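EmGH1 (Erythrobacter marinus, PDB 5Z87) probably hydrolyses beta-glucosides as a glycoside hydrolase family 3 enzyme, perhaps with xylosidase and arabinofuranosidase activity. Local coordinates at residues A[407-412]-A[603-608]; A[597-602]-A[623-628]. All blocks are in the same frame, centred on the assembly; numbering follows the deposited sequence.

Contact 1. Residues A[407-412]-A[603-608]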
loop_
_atom_site.group_PDB
_atom_site.type_symbol
_atom_site.label_atom_id
_atom_site.label_comp_id
_atom_site.label_asym_id
_atom_site.label_seq_id
_atom_site.Cartn_x
_atom_site.Cartn_y
_atom_site.Cartn_z
ATOM N N LEU A 407 6.192 19.128 36.237
ATOM C CA LEU A 407 7.129 18.076 36.607
ATOM C C LEU A 407 6.736 16.744 35.974
ATOM O O LEU A 407 7.602 15.996 35.494
ATOM C CB LEU A 407 7.221 17.960 38.124
ATOM C CG LEU A 407 7.951 16.707 38.616
ATOM C CD1 LEU A 407 9.420 16.691 38.163
ATOM C CD2 LEU A 407 7.831 16.577 40.125
ATOM N N LEU A 408 5.435 16.442 35.938
ATOM C CA LEU A 408 4.984 15.258 35.220
ATOM C C LEU A 408 5.413 15.315 33.755
ATOM O O LEU A 408 5.926 14.331 33.213
ATOM C CB LEU A 408 3.468 15.112 35.343
ATOM C CG LEU A 408 2.845 13.917 34.615
ATOM C CD1 LEU A 408 3.477 12.612 35.082
ATOM C CD2 LEU A 408 1.337 13.882 34.831
ATOM N N ALA A 409 5.264 16.477 33.113
ATOM C CA ALA A 409 5.691 16.612 31.726
ATOM C C ALA A 409 7.194 16.378 31.570
ATOM O O ALA A 409 7.643 15.802 30.567
ATOM C CB ALA A 409 5.309 17.989 31.198
ATOM N N ARG A 410 7.987 16.831 32.541
ATOM C CA ARG A 410 9.418 16.545 32.526
ATOM C C ARG A 410 9.686 15.053 32.696
ATOM O O ARG A 410 10.445 14.451 31.919
ATOM C CB ARG A 410 10.109 17.353 33.623
ATOM C CG ARG A 410 11.472 16.850 34.016
ATOM C CD ARG A 410 12.529 17.685 33.354
ATOM N NE ARG A 410 13.297 18.481 34.308
ATOM C CZ ARG A 410 14.591 18.286 34.549
ATOM N NH1 ARG A 410 15.246 17.319 33.900
ATOM N NH2 ARG A 410 15.232 19.059 35.423
ATOM N N ARG A 411 9.054 14.428 33.698
ATOM C CA ARG A 411 9.298 13.010 33.945
ATOM C C ARG A 411 8.853 12.139 32.770
ATOM O O ARG A 411 9.486 11.113 32.479
ATOM C CB ARG A 411 8.599 12.568 35.232
ATOM C CG ARG A 411 9.426 12.794 36.497
ATOM C CD ARG A 411 9.016 11.841 37.624
ATOM N NE ARG A 411 7.559 11.727 37.768
ATOM C CZ ARG A 411 6.882 10.577 37.829
ATOM N NH1 ARG A 411 7.528 9.411 37.765
ATOM N NH2 ARG A 411 5.552 10.590 37.960
ATOM N N MET A 412 7.773 12.520 32.083
ATOM C CA MET A 412 7.322 11.728 30.945
ATOM C C MET A 412 8.369 11.747 29.834
ATOM O O MET A 412 8.725 10.699 29.284
ATOM C CB MET A 412 5.974 12.238 30.442
ATOM C CG MET A 412 5.315 11.326 29.406
ATOM S SD MET A 412 5.079 9.612 29.959
ATOM C CE MET A 412 3.323 9.511 30.161
ATOM N N PRO A 603 9.306 16.275 22.540
ATOM C CA PRO A 603 9.417 15.860 23.943
ATOM C C PRO A 603 8.651 16.740 24.931
ATOM O O PRO A 603 8.857 16.640 26.144
ATOM C CB PRO A 603 10.931 15.909 24.184
ATOM C CG PRO A 603 11.397 16.986 23.282
ATOM C CD PRO A 603 10.506 16.995 22.080
ATOM N N GLY A 604 7.734 17.566 24.449
ATOM C CA GLY A 604 6.896 18.313 25.366
ATOM C C GLY A 604 7.585 19.565 25.880
ATOM O O GLY A 604 8.684 19.924 25.462
ATOM N N GLU A 605 6.919 20.247 26.820
ATOM C CA GLU A 605 7.358 21.593 27.167
ATOM C C GLU A 605 8.548 21.596 28.121
ATOM O O GLU A 605 9.273 22.591 28.184
ATOM C CB GLU A 605 6.191 22.396 27.744
ATOM C CG GLU A 605 5.620 21.841 29.026
ATOM C CD GLU A 605 4.822 22.886 29.788
ATOM O OE1 GLU A 605 3.723 23.272 29.317
ATOM O OE2 GLU A 605 5.308 23.336 30.848
ATOM N N GLN A 606 8.777 20.505 28.840
ATOM C CA GLN A 606 9.973 20.333 29.649
ATOM C C GLN A 606 11.053 19.526 28.924
ATOM O O GLN A 606 12.003 19.063 29.562
ATOM C CB GLN A 606 9.609 19.667 30.980
ATOM C CG GLN A 606 8.701 20.525 31.863
ATOM C CD GLN A 606 9.252 21.936 32.104
ATOM O OE1 GLN A 606 10.379 22.098 32.568
ATOM N NE2 GLN A 606 8.453 22.960 31.781
ATOM N N GLY A 607 10.939 19.369 27.603
ATOM C CA GLY A 607 11.800 18.426 26.902
ATOM C C GLY A 607 13.271 18.802 26.941
ATOM O O GLY A 607 14.138 17.932 27.065
ATOM N N GLY A 608 13.571 20.096 26.834
ATOM C CA GLY A 608 14.957 20.535 26.847
ATOM C C GLY A 608 15.709 20.086 28.084
ATOM O O GLY A 608 16.886 19.725 28.007
HETATM O O HOH W 1 8.065 17.663 28.647
#
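Arg410 and Gln606 bring the two backbones to their nearest, 4.8 Å between Arg410 CA and Gln606 CA, where a helix (407-412) meets a tight loop running into the start of another (603-608). The loop holds a type I beta turn from Gly604 to Gly607, and Gln606 is the N-cap residue of the helix that follows. A single water bridges the two backbones: it donates to Ala409 O at 2.7 Å and to Pro603 O, and accepts from Gln606 N at 2.9 Å. Three bonds therefore fix its place, linking the Ala409 carbonyl to the residue preceding the turn and to an N-H within it.

Beside the water the side chains meet through carbon. Gln606 lays its CB against the helix, 3.5 Å from Arg410 CA and equally 3.5 Å from Arg410 CB, and its CG passes over Arg410 N at 3.8 Å. Arg410 CG stands anti to the backbone N (chi1 161°), with bends at chi2 and chi3; NH1 forms a salt bridge with Glu414, one turn on, and a hydrogen bond with Ser613 OG. With CG beside its own backbone N (chi1 -65°) and a second bend at chi2, the Gln606 amide folds back, and NE2 makes a weak hydrogen bond of 3.3 Å to Glu605 OE2. That oxygen forms a salt bridge with Arg401, while Glu605 OE1 takes a hydrogen bond from Gln142 N. Ala409 CB loosely touches Glu605 CG.

The contact thus sets helix 403-416 against the turn between strand 596-601 and helix 607-615, while helix 155-171 packs on Leu408 and Met412.

Contact 2. Residues A[597-602]-A[623-628]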
loop_
_atom_site.group_PDB
_atom_site.type_symbol
_atom_site.label_atom_id
_atom_site.label_comp_id
_atom_site.label_asym_id
_atom_site.label_seq_id
_atom_site.Cartn_x
_atom_site.Cartn_y
_atom_site.Cartn_z
ATOM N N ILE A 597 22.798 8.737 18.806
ATOM C CA ILE A 597 21.573 9.404 18.375
ATOM C C ILE A 597 20.499 9.197 19.431
ATOM O O ILE A 597 20.218 8.057 19.825
ATOM C CB ILE A 597 21.080 8.891 17.007
ATOM C CG1 ILE A 597 22.189 9.007 15.963
ATOM C CG2 ILE A 597 19.855 9.676 16.562
ATOM C CD1 ILE A 597 21.845 8.376 14.654
ATOM N N LEU A 598 19.923 10.298 19.901
ATOM C CA LEU A 598 18.720 10.288 20.721
ATOM C C LEU A 598 17.530 10.589 19.823
ATOM O O LEU A 598 17.613 11.452 18.944
ATOM C CB LEU A 598 18.798 11.340 21.832
ATOM C CG LEU A 598 19.820 11.093 22.934
ATOM C CD1 LEU A 598 19.726 12.167 23.998
ATOM C CD2 LEU A 598 19.577 9.729 23.541
ATOM N N ASP A 599 16.425 9.877 20.029
ATOM C CA ASP A 599 15.194 10.161 19.302
ATOM C C ASP A 599 14.174 10.686 20.301
ATOM O O ASP A 599 13.686 9.937 21.153
ATOM C CB ASP A 599 14.667 8.933 18.565
ATOM C CG ASP A 599 13.741 9.308 17.412
ATOM O OD1 ASP A 599 13.119 10.407 17.469
ATOM O OD2 ASP A 599 13.643 8.513 16.446
ATOM N N ALA A 600 13.862 11.977 20.202
ATOM C CA ALA A 600 12.992 12.613 21.179
ATOM C C ALA A 600 11.590 12.849 20.650
ATOM O O ALA A 600 10.720 13.271 21.419
ATOM C CB ALA A 600 13.599 13.948 21.647
ATOM N N PHE A 601 11.359 12.576 19.366
ATOM C CA PHE A 601 10.105 12.913 18.718
ATOM C C PHE A 601 9.755 14.371 19.031
ATOM O O PHE A 601 10.486 15.277 18.613
ATOM C CB PHE A 601 9.036 11.885 19.128
ATOM C CG PHE A 601 9.131 10.600 18.321
ATOM C CD1 PHE A 601 8.560 10.520 17.051
ATOM C CD2 PHE A 601 9.858 9.515 18.787
ATOM C CE1 PHE A 601 8.665 9.363 16.290
ATOM C CE2 PHE A 601 9.979 8.352 18.031
ATOM C CZ PHE A 601 9.371 8.271 16.780
ATOM N N TYR A 602 8.663 14.628 19.738
ATOM C CA TYR A 602 8.407 15.967 20.274
ATOM C C TYR A 602 8.325 15.792 21.773
ATOM O O TYR A 602 7.378 15.152 22.259
ATOM C CB TYR A 602 7.129 16.589 19.721
ATOM C CG TYR A 602 7.223 17.015 18.273
ATOM C CD1 TYR A 602 8.355 17.654 17.785
ATOM C CD2 TYR A 602 6.186 16.759 17.384
ATOM C CE1 TYR A 602 8.442 18.055 16.459
ATOM C CE2 TYR A 602 6.256 17.165 16.069
ATOM C CZ TYR A 602 7.394 17.808 15.605
ATOM O OH TYR A 602 7.481 18.209 14.287
ATOM N N GLY A 623 13.510 4.851 26.654
ATOM C CA GLY A 623 12.481 4.772 25.638
ATOM C C GLY A 623 12.732 3.642 24.654
ATOM O O GLY A 623 13.867 3.223 24.419
ATOM N N LYS A 624 11.641 3.128 24.083
ATOM C CA LYS A 624 11.676 2.092 23.056
ATOM C C LYS A 624 10.837 2.547 21.872
ATOM O O LYS A 624 9.834 3.242 22.043
ATOM C CB LYS A 624 11.139 0.753 23.579
ATOM C CG LYS A 624 11.870 0.202 24.800
ATOM C CD LYS A 624 13.211 -0.389 24.390
ATOM C CE LYS A 624 13.710 -1.385 25.407
ATOM N NZ LYS A 624 14.999 -2.001 24.986
ATOM N N LEU A 625 11.244 2.154 20.667
ATOM C CA LEU A 625 10.503 2.563 19.471
ATOM C C LEU A 625 9.131 1.889 19.436
ATOM O O LEU A 625 9.037 0.668 19.646
ATOM C CB LEU A 625 11.293 2.226 18.213
ATOM C CG LEU A 625 12.418 3.222 17.937
ATOM C CD1 LEU A 625 13.265 2.751 16.768
ATOM C CD2 LEU A 625 11.856 4.626 17.684
ATOM N N PRO A 626 8.048 2.640 19.233
ATOM C CA PRO A 626 6.719 2.021 19.080
ATOM C C PRO A 626 6.326 1.784 17.627
ATOM O O PRO A 626 5.177 1.390 17.374
ATOM C CB PRO A 626 5.807 3.070 19.721
ATOM C CG PRO A 626 6.467 4.393 19.294
ATOM C CD PRO A 626 7.963 4.115 19.289
ATOM N N VAL A 627 7.240 2.048 16.696
ATOM C CA VAL A 627 7.086 1.751 15.282
ATOM C C VAL A 627 8.359 1.062 14.816
ATOM O O VAL A 627 9.398 1.111 15.479
ATOM C CB VAL A 627 6.848 3.021 14.440
ATOM C CG1 VAL A 627 5.478 3.598 14.690
ATOM C CG2 VAL A 627 7.954 4.052 14.745
ATOM N N THR A 628 8.279 0.445 13.641
ATOM C CA THR A 628 9.465 -0.001 12.928
ATOM C C THR A 628 9.977 1.166 12.098
ATOM O O THR A 628 9.186 1.908 11.514
ATOM C CB THR A 628 9.148 -1.200 12.028
ATOM O OG1 THR A 628 8.832 -2.328 12.841
ATOM C CG2 THR A 628 10.345 -1.562 11.135
#
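Phe601 and Leu625 touch across two backbones that stay well apart: the nearest CA atoms, those of Asp599 and Gly623, are 8.7 Å from each other, one segment lying on strand 596-601 and the other in an irregular loop, so side chains alone span the gap. Leu625 does so with one methyl. Its CG stands beside its own backbone N, opposite the carbonyl carbon (chi1 -78°), which carries CD2 toward the ring although the CB does not point that way. CD2 lies near the plane of the Phe601 ring, at the edge, 4.2 Å from Phe601 CE2, and the two side chains cross at about a right angle. The same methyl is 4.5 Å from Asp599 OD2, so it faces the ring edge and the carboxylate together.

Strand 596-601 belongs to the mixed sheet of the family 3 C-terminal domain, lying between the antiparallel strand 418-422 and the parallel strand 574-580. Asp599 and Phe601, two residues apart, both direct their side chains toward the loop. At Phe601 the backbone leaves the extended course, with phi at +49°, and one face of the ring comes under the carboxylate, Asp599 OD1 lying 3.6 Å above its plane, offset toward the rim. That oxygen also receives a weak hydrogen bond from Phe601 N, 3.4 Å to Asp599 OD1, and a hydrogen bond from His581 NE2. His581, with the weak backbone bond, steadies OD1, while OD2 turns to the Leu625 methyl.

His581 also meets the Phe601 ring, their planes inclined at about 35°. Met147 and Ala148 of helix 146-150 pack on Phe601 as well, and Met147 reaches Val627 of the loop, while Tyr660 lies against Leu625.

Contacts 1 and 2 are consecutive along one piece of chain: strand 596-601 supplies contact 2, and the loop that follows, with its turn into helix 607-615, supplies contact 1. Their centres are about 15 Å apart, and apart from that continuity they do not touch. Contact 2 is wholly buried, a sparse meeting of a methyl with a ring edge and a carboxylate. Contact 1 is only partly buried and covers more surface, 188 against 109 Å², and its charged side chains lead to partners beyond it. The contrast is between apolar side-chain packing within the C-terminal domain in contact 2 and close backbone packing bridged by water in contact 1.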